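Local coordinates for protein PlaB phospholipase (Legionella pneumophila, PDB 6ZTI) that probably hydrolyses phospholipids as an alpha/beta-hydrolase virulence enzyme, its activity controlled by an NAD(H)-mediated assembly into tetramers, at residues Arg74-Asp77 / Gln78-Asp82; Trp109-Leu112 / Tyr113-Asn117. All blocks are in the same frame, centred on the assembly; numbering follows the deposited sequence.

Contact 1 of 2, residues Arg74-Asp77 / Gln78-Asp82; sequences RAFD and QAVRD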
ATOM      1  N   ARG B  74      15.993  27.858  -1.995  1.00 10.48           N
ATOM      2  CA  ARG B  74      16.687  28.294  -3.203  1.00 11.68           C
ATOM      3  C   ARG B  74      16.017  29.521  -3.815  1.00 11.55           C
ATOM      4  O   ARG B  74      16.695  30.422  -4.323  1.00 12.03           O
ATOM      5  CB  ARG B  74      16.711  27.161  -4.229  1.00 22.93           C
ATOM      6  CG  ARG B  74      17.900  26.224  -4.174  1.00 34.74           C
ATOM      7  CD  ARG B  74      17.773  25.152  -5.279  1.00 36.04           C
ATOM      8  NE  ARG B  74      18.102  25.654  -6.617  1.00 34.65           N
ATOM      9  CZ  ARG B  74      17.760  25.059  -7.758  1.00 37.03           C
ATOM     10  NH1 ARG B  74      17.047  23.937  -7.742  1.00 36.80           N
ATOM     11  NH2 ARG B  74      18.122  25.588  -8.922  1.00 30.98           N
ATOM     12  N   ALA B  75      14.682  29.549  -3.815  1.00 11.64           N
ATOM     13  CA  ALA B  75      13.961  30.659  -4.421  1.00 11.86           C
ATOM     14  C   ALA B  75      14.026  31.919  -3.559  1.00 11.29           C
ATOM     15  O   ALA B  75      13.995  33.029  -4.096  1.00 15.95           O
ATOM     16  CB  ALA B  75      12.513  30.251  -4.692  1.00 11.89           C
ATOM     17  N   PHE B  76      14.133  31.774  -2.235  1.00 13.45           N
ATOM     18  CA  PHE B  76      14.403  32.927  -1.376  1.00 10.18           C
ATOM     19  C   PHE B  76      15.703  33.611  -1.786  1.00 14.14           C
ATOM     20  O   PHE B  76      15.747  34.837  -1.969  1.00 11.68           O
ATOM     21  CB  PHE B  76      14.442  32.488   0.091  1.00 10.02           C
ATOM     22  CG  PHE B  76      14.707  33.609   1.053  1.00 12.33           C
ATOM     23  CD1 PHE B  76      13.763  34.589   1.266  1.00 10.35           C
ATOM     24  CD2 PHE B  76      15.897  33.686   1.727  1.00 12.22           C
ATOM     25  CE1 PHE B  76      14.000  35.625   2.141  1.00 11.49           C
ATOM     26  CE2 PHE B  76      16.140  34.723   2.602  1.00 14.95           C
ATOM     27  CZ  PHE B  76      15.190  35.695   2.800  1.00 10.25           C
ATOM     28  N   ASP B  77      16.768  32.828  -1.982  1.00 12.05           N
ATOM     29  CA  ASP B  77      18.039  33.416  -2.400  1.00 14.66           C
ATOM     30  C   ASP B  77      17.881  34.221  -3.680  1.00 15.28           C
ATOM     31  O   ASP B  77      18.442  35.317  -3.806  1.00 15.96           O
ATOM     32  CB  ASP B  77      19.095  32.330  -2.597  1.00 11.72           C
ATOM     33  CG  ASP B  77      20.499  32.895  -2.666  1.00 18.24           C
ATOM     34  OD1 ASP B  77      20.992  33.327  -1.610  1.00 18.56           O
ATOM     35  OD2 ASP B  77      21.111  32.918  -3.763  1.00 17.65           O
ATOM     36  N   GLN B  78      17.131  33.688  -4.649  1.00 14.71           N
ATOM     37  CA  GLN B  78      16.940  34.401  -5.908  1.00 17.38           C
ATOM     38  C   GLN B  78      16.107  35.657  -5.703  1.00 17.06           C
ATOM     39  O   GLN B  78      16.359  36.690  -6.341  1.00 16.49           O
ATOM     40  CB  GLN B  78      16.269  33.482  -6.931  1.00 14.32           C
ATOM     41  CG  GLN B  78      16.117  34.084  -8.313  1.00 17.76           C
ATOM     42  CD  GLN B  78      17.433  34.176  -9.032  1.00 25.77           C
ATOM     43  OE1 GLN B  78      18.227  33.235  -9.018  1.00 25.48           O
ATOM     44  NE2 GLN B  78      17.679  35.313  -9.665  1.00 29.53           N
ATOM     45  N   ALA B  79      15.097  35.577  -4.836  1.00 14.40           N
ATOM     46  CA  ALA B  79      14.249  36.732  -4.573  1.00 21.26           C
ATOM     47  C   ALA B  79      15.048  37.861  -3.943  1.00 23.22           C
ATOM     48  O   ALA B  79      14.858  39.033  -4.288  1.00 15.84           O
ATOM     49  CB  ALA B  79      13.087  36.333  -3.667  1.00 12.42           C
ATOM     50  N   VAL B  80      15.952  37.524  -3.018  1.00 18.71           N
ATOM     51  CA  VAL B  80      16.774  38.549  -2.382  1.00 20.28           C
ATOM     52  C   VAL B  80      17.671  39.224  -3.409  1.00 17.51           C
ATOM     53  O   VAL B  80      17.816  40.450  -3.417  1.00 18.67           O
ATOM     54  CB  VAL B  80      17.588  37.937  -1.230  1.00 17.83           C
ATOM     55  CG1 VAL B  80      18.667  38.914  -0.751  1.00 22.57           C
ATOM     56  CG2 VAL B  80      16.658  37.554  -0.090  1.00 17.35           C
ATOM     57  N   ARG B  81      18.299  38.437  -4.284  1.00 19.77           N
ATOM     58  CA  ARG B  81      19.165  39.022  -5.298  1.00 22.75           C
ATOM     59  C   ARG B  81      18.364  39.833  -6.306  1.00 22.73           C
ATOM     60  O   ARG B  81      18.820  40.884  -6.766  1.00 23.75           O
ATOM     61  CB  ARG B  81      19.971  37.921  -5.987  1.00 23.05           C
ATOM     62  CG  ARG B  81      21.030  37.327  -5.066  1.00 27.26           C
ATOM     63  CD  ARG B  81      21.892  36.277  -5.763  1.00 40.30           C
ATOM     64  NE  ARG B  81      21.233  34.975  -5.778  1.00 22.72           N
ATOM     65  CZ  ARG B  81      20.706  34.393  -6.858  1.00 29.99           C
ATOM     66  NH1 ARG B  81      20.776  34.974  -8.047  1.00 31.57           N
ATOM     67  NH2 ARG B  81      20.122  33.207  -6.749  1.00 26.25           N
ATOM     68  N   ASP B  82      17.158  39.380  -6.645  1.00 25.99           N
ATOM     69  CA  ASP B  82      16.368  40.112  -7.629  1.00 20.49           C
ATOM     70  C   ASP B  82      15.963  41.491  -7.119  1.00 27.11           C
ATOM     71  O   ASP B  82      15.840  42.426  -7.915  1.00 26.47           O
ATOM     72  CB  ASP B  82      15.121  39.320  -8.013  1.00 17.57           C
ATOM     73  CG  ASP B  82      15.405  38.215  -9.029  1.00 26.70           C
ATOM     74  OD1 ASP B  82      16.546  38.118  -9.534  1.00 23.57           O
ATOM     75  OD2 ASP B  82      14.473  37.435  -9.326  1.00 20.67           O
TER
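D77 and R81, one helical turn apart, are tied by a salt bridge in which a single carboxylate oxygen does all the accepting: D77 OD2 takes NE of R81 at 2.9 Å and NH2 of R81 at 3.2 Å. The guanidinium presents its edge, with the oxygen close to its plane, but the carboxylate is turned 45° against it, and both nitrogens reach OD2 from the same face. The arginine gets there because its chain folds back at chi3 (-82°), laying the group along the helix over Q78 CA. Q78 OE1 then accepts a second bond from R81 NH2, 3.0 Å long, arriving from above the amide plane, while Q78 NE2 passes the chain on to D82 OD1 at 3.0 Å. With NE and NH2 both engaged, the guanidinium can hardly rotate.

On another side of the helix V80 CG2 sits over one face of the F76 ring, a CH-pi contact with 3.9 Å between the methyl and the ring centroid. With CG anti to the backbone N (chi1 -180°), the ring lies beside its own carbonyl, where V80 CG2, 3.4 Å from F76 O, meets it near the CZ rim. V80 N bonds to F76 O at 2.9 Å in the regular i to i+4 pattern.

Farther out, the other carboxylate oxygen, D77 OD1, is bonded to helix 102-114. D489 of the second subunit meets R81 NH1 and Q78 OE1, and R465 and R469 of that subunit pair with D82. Helix 69-89 thus carries i to i+4 pairs on two sides, one packing against strand 93-99 of the parallel sheet of the alpha/beta-hydrolase fold, the other forming a charged subunit interface.

Contact 2 of 2, residues Trp109-Leu112 / Tyr113-Asn117; sequences WMDL and YFKNN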
ATOM      1  N   TRP B 109      17.872  27.939   4.031  1.00  8.79           N
ATOM      2  CA  TRP B 109      18.599  28.859   3.165  1.00 11.73           C
ATOM      3  C   TRP B 109      19.983  29.173   3.724  1.00 11.98           C
ATOM      4  O   TRP B 109      20.986  29.101   3.002  1.00 12.29           O
ATOM      5  CB  TRP B 109      17.788  30.141   2.984  1.00  8.68           C
ATOM      6  CG  TRP B 109      18.587  31.247   2.367  1.00  9.18           C
ATOM      7  CD1 TRP B 109      18.917  31.389   1.052  1.00 10.47           C
ATOM      8  CD2 TRP B 109      19.172  32.361   3.049  1.00 11.86           C
ATOM      9  NE1 TRP B 109      19.674  32.523   0.874  1.00 13.16           N
ATOM     10  CE2 TRP B 109      19.845  33.139   2.084  1.00 11.65           C
ATOM     11  CE3 TRP B 109      19.198  32.773   4.379  1.00 14.12           C
ATOM     12  CZ2 TRP B 109      20.531  34.301   2.410  1.00 14.05           C
ATOM     13  CZ3 TRP B 109      19.874  33.933   4.702  1.00 18.10           C
ATOM     14  CH2 TRP B 109      20.530  34.684   3.725  1.00 18.89           C
ATOM     15  N   MET B 110      20.057  29.525   5.016  1.00  9.02           N
ATOM     16  CA  MET B 110      21.352  29.709   5.660  1.00 12.12           C
ATOM     17  C   MET B 110      22.234  28.476   5.475  1.00 10.30           C
ATOM     18  O   MET B 110      23.428  28.592   5.193  1.00 10.26           O
ATOM     19  CB  MET B 110      21.167  29.998   7.156  1.00  9.37           C
ATOM     20  CG  MET B 110      20.537  31.343   7.463  1.00 15.85           C
ATOM     21  SD  MET B 110      20.034  31.555   9.185  1.00 14.14           S
ATOM     22  CE  MET B 110      21.649  31.443   9.971  1.00 21.09           C
ATOM     23  N   ASP B 111      21.649  27.284   5.598  1.00 10.12           N
ATOM     24  CA  ASP B 111      22.444  26.063   5.518  1.00  9.90           C
ATOM     25  C   ASP B 111      22.912  25.823   4.088  1.00 11.94           C
ATOM     26  O   ASP B 111      24.048  25.397   3.865  1.00 11.07           O
ATOM     27  CB  ASP B 111      21.621  24.882   6.047  1.00  9.67           C
ATOM     28  CG  ASP B 111      22.473  23.681   6.438  1.00 17.69           C
ATOM     29  OD1 ASP B 111      23.254  23.783   7.401  1.00 10.85           O
ATOM     30  OD2 ASP B 111      22.332  22.618   5.797  1.00 13.59           O
ATOM     31  N   LEU B 112      22.064  26.121   3.104  1.00 10.24           N
ATOM     32  CA  LEU B 112      22.431  25.852   1.715  1.00 16.96           C
ATOM     33  C   LEU B 112      23.535  26.788   1.234  1.00 11.44           C
ATOM     34  O   LEU B 112      24.401  26.382   0.455  1.00 12.23           O
ATOM     35  CB  LEU B 112      21.204  25.980   0.809  1.00 15.73           C
ATOM     36  CG  LEU B 112      20.210  24.815   0.795  1.00 17.24           C
ATOM     37  CD1 LEU B 112      18.965  25.229   0.054  1.00 21.68           C
ATOM     38  CD2 LEU B 112      20.808  23.551   0.158  1.00 17.34           C
ATOM     39  N   TYR B 113      23.524  28.046   1.685  1.00 11.87           N
ATOM     40  CA  TYR B 113      24.385  29.079   1.116  1.00 14.34           C
ATOM     41  C   TYR B 113      25.480  29.583   2.046  1.00 13.87           C
ATOM     42  O   TYR B 113      26.439  30.177   1.553  1.00 15.09           O
ATOM     43  CB  TYR B 113      23.539  30.282   0.657  1.00 13.29           C
ATOM     44  CG  TYR B 113      22.639  29.946  -0.505  1.00 19.56           C
ATOM     45  CD1 TYR B 113      23.119  29.987  -1.809  1.00 15.06           C
ATOM     46  CD2 TYR B 113      21.320  29.562  -0.301  1.00 14.94           C
ATOM     47  CE1 TYR B 113      22.302  29.662  -2.884  1.00 16.60           C
ATOM     48  CE2 TYR B 113      20.499  29.235  -1.363  1.00 19.43           C
ATOM     49  CZ  TYR B 113      20.996  29.288  -2.655  1.00 16.28           C
ATOM     50  OH  TYR B 113      20.179  28.949  -3.714  1.00 17.23           O
ATOM     51  N   PHE B 114      25.396  29.345   3.365  1.00 15.30           N
ATOM     52  CA  PHE B 114      26.354  29.998   4.256  1.00 18.30           C
ATOM     53  C   PHE B 114      26.820  29.134   5.421  1.00 17.95           C
ATOM     54  O   PHE B 114      27.446  29.662   6.350  1.00 20.80           O
ATOM     55  CB  PHE B 114      25.753  31.297   4.787  1.00 19.07           C
ATOM     56  CG  PHE B 114      25.578  32.346   3.726  1.00 18.97           C
ATOM     57  CD1 PHE B 114      26.658  33.071   3.289  1.00 15.98           C
ATOM     58  CD2 PHE B 114      24.345  32.580   3.149  1.00 12.08           C
ATOM     59  CE1 PHE B 114      26.514  34.023   2.299  1.00 25.63           C
ATOM     60  CE2 PHE B 114      24.199  33.519   2.165  1.00 19.45           C
ATOM     61  CZ  PHE B 114      25.288  34.246   1.740  1.00 20.09           C
ATOM     62  N   LYS B 115      26.599  27.819   5.364  1.00 17.33           N
ATOM     63  CA  LYS B 115      26.795  26.973   6.535  1.00 16.26           C
ATOM     64  C   LYS B 115      28.164  27.195   7.162  1.00 26.22           C
ATOM     65  O   LYS B 115      28.280  27.555   8.338  1.00 33.85           O
ATOM     66  CB  LYS B 115      26.627  25.503   6.160  1.00 24.21           C
ATOM     67  CG  LYS B 115      26.917  24.564   7.329  1.00 33.61           C
ATOM     68  CD  LYS B 115      26.520  23.118   7.030  1.00 32.26           C
ATOM     69  CE  LYS B 115      27.130  22.138   8.044  1.00 22.21           C
ATOM     70  NZ  LYS B 115      26.773  22.466   9.441  1.00 20.66           N
ATOM     71  N   ASN B 116      29.212  26.963   6.402  1.00 25.80           N
ATOM     72  CA  ASN B 116      30.548  27.096   6.962  1.00 43.29           C
ATOM     73  C   ASN B 116      31.034  28.535   7.010  1.00 28.41           C
ATOM     74  O   ASN B 116      32.245  28.745   7.120  1.00 30.95           O
ATOM     75  CB  ASN B 116      31.531  26.252   6.156  1.00 47.32           C
ATOM     76  CG  ASN B 116      31.063  24.824   5.986  1.00 53.43           C
ATOM     77  OD1 ASN B 116      30.990  24.318   4.864  1.00 40.75           O
ATOM     78  ND2 ASN B 116      30.733  24.164   7.101  1.00 44.22           N
ATOM     79  N   ASN B 117      30.141  29.525   6.980  1.00 25.14           N
ATOM     80  CA  ASN B 117      30.549  30.869   6.593  1.00 26.59           C
ATOM     81  C   ASN B 117      29.506  31.901   6.992  1.00 28.33           C
ATOM     82  O   ASN B 117      29.174  32.791   6.202  1.00 22.91           O
ATOM     83  CB  ASN B 117      30.781  30.888   5.077  1.00 40.23           C
ATOM     84  CG  ASN B 117      31.564  32.088   4.606  1.00 50.19           C
ATOM     85  OD1 ASN B 117      32.261  32.749   5.378  1.00 47.53           O
ATOM     86  ND2 ASN B 117      31.467  32.366   3.311  1.00 54.78           N
TER
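W109 and Y113 meet one turn apart near the end of helix 102-114, with CD1 of W109 only 3.3 Å from CD2 of Y113. The tyrosine is worth following outward. Its CB lies 3.7 Å from W109 O. CG, anti to the carbonyl carbon (chi1 -67°), turns the ring back to W109, one turn earlier. Y113 CD2 touches W109 O as well as the indole, at 3.4 Å, the oxygen lying at the ring's edge in its plane. Next, Y113 CE2 is 3.6 Å from W109 CD1. On the far side of the ring CE1 packs on D77 of helix 69-89, and OH at the tip lies against R74 CG. The planes of the tyrosine and the indole five-membered ring stand 41° apart.

This is an aromatic cluster on the helix of a beta-alpha-beta unit, between strands 93-99 and 123-129. Its third member, F114, turns an edge toward the face of the indole six-membered ring in an offset edge-to-face pair, centroids 5.6 Å apart.

Beyond the rings, D111 and K115 run side by side. D111 OD1 touches the lysine's aliphatic CD at 3.4 Å, whereas NZ stays too far for a salt bridge: S179 OG binds both groups, and Y183 OH also bonds to D111 OD1.

How the contacts relate
Both contacts are made within a single helix, contact 1 on helix 69-89 and contact 2 on helix 102-114, and the two helices pack together. Contact 1 is the more buried, partly because a second subunit lies over it; contact 2 is partly buried, with L112 alone within that subunit's reach, packing on its R351. Contact 1 combines a charged, amide-linked side at the subunit interface with an F76-V80 side against strand 93-99; contact 2 is mainly aromatic. They join where D77 OD1 takes the indole N-H, at 2.9 Å from W109 NE1, and where F76 and W109 meet edge-to-face. The cluster of contact 2 therefore flanks the carboxylate that R81 grips.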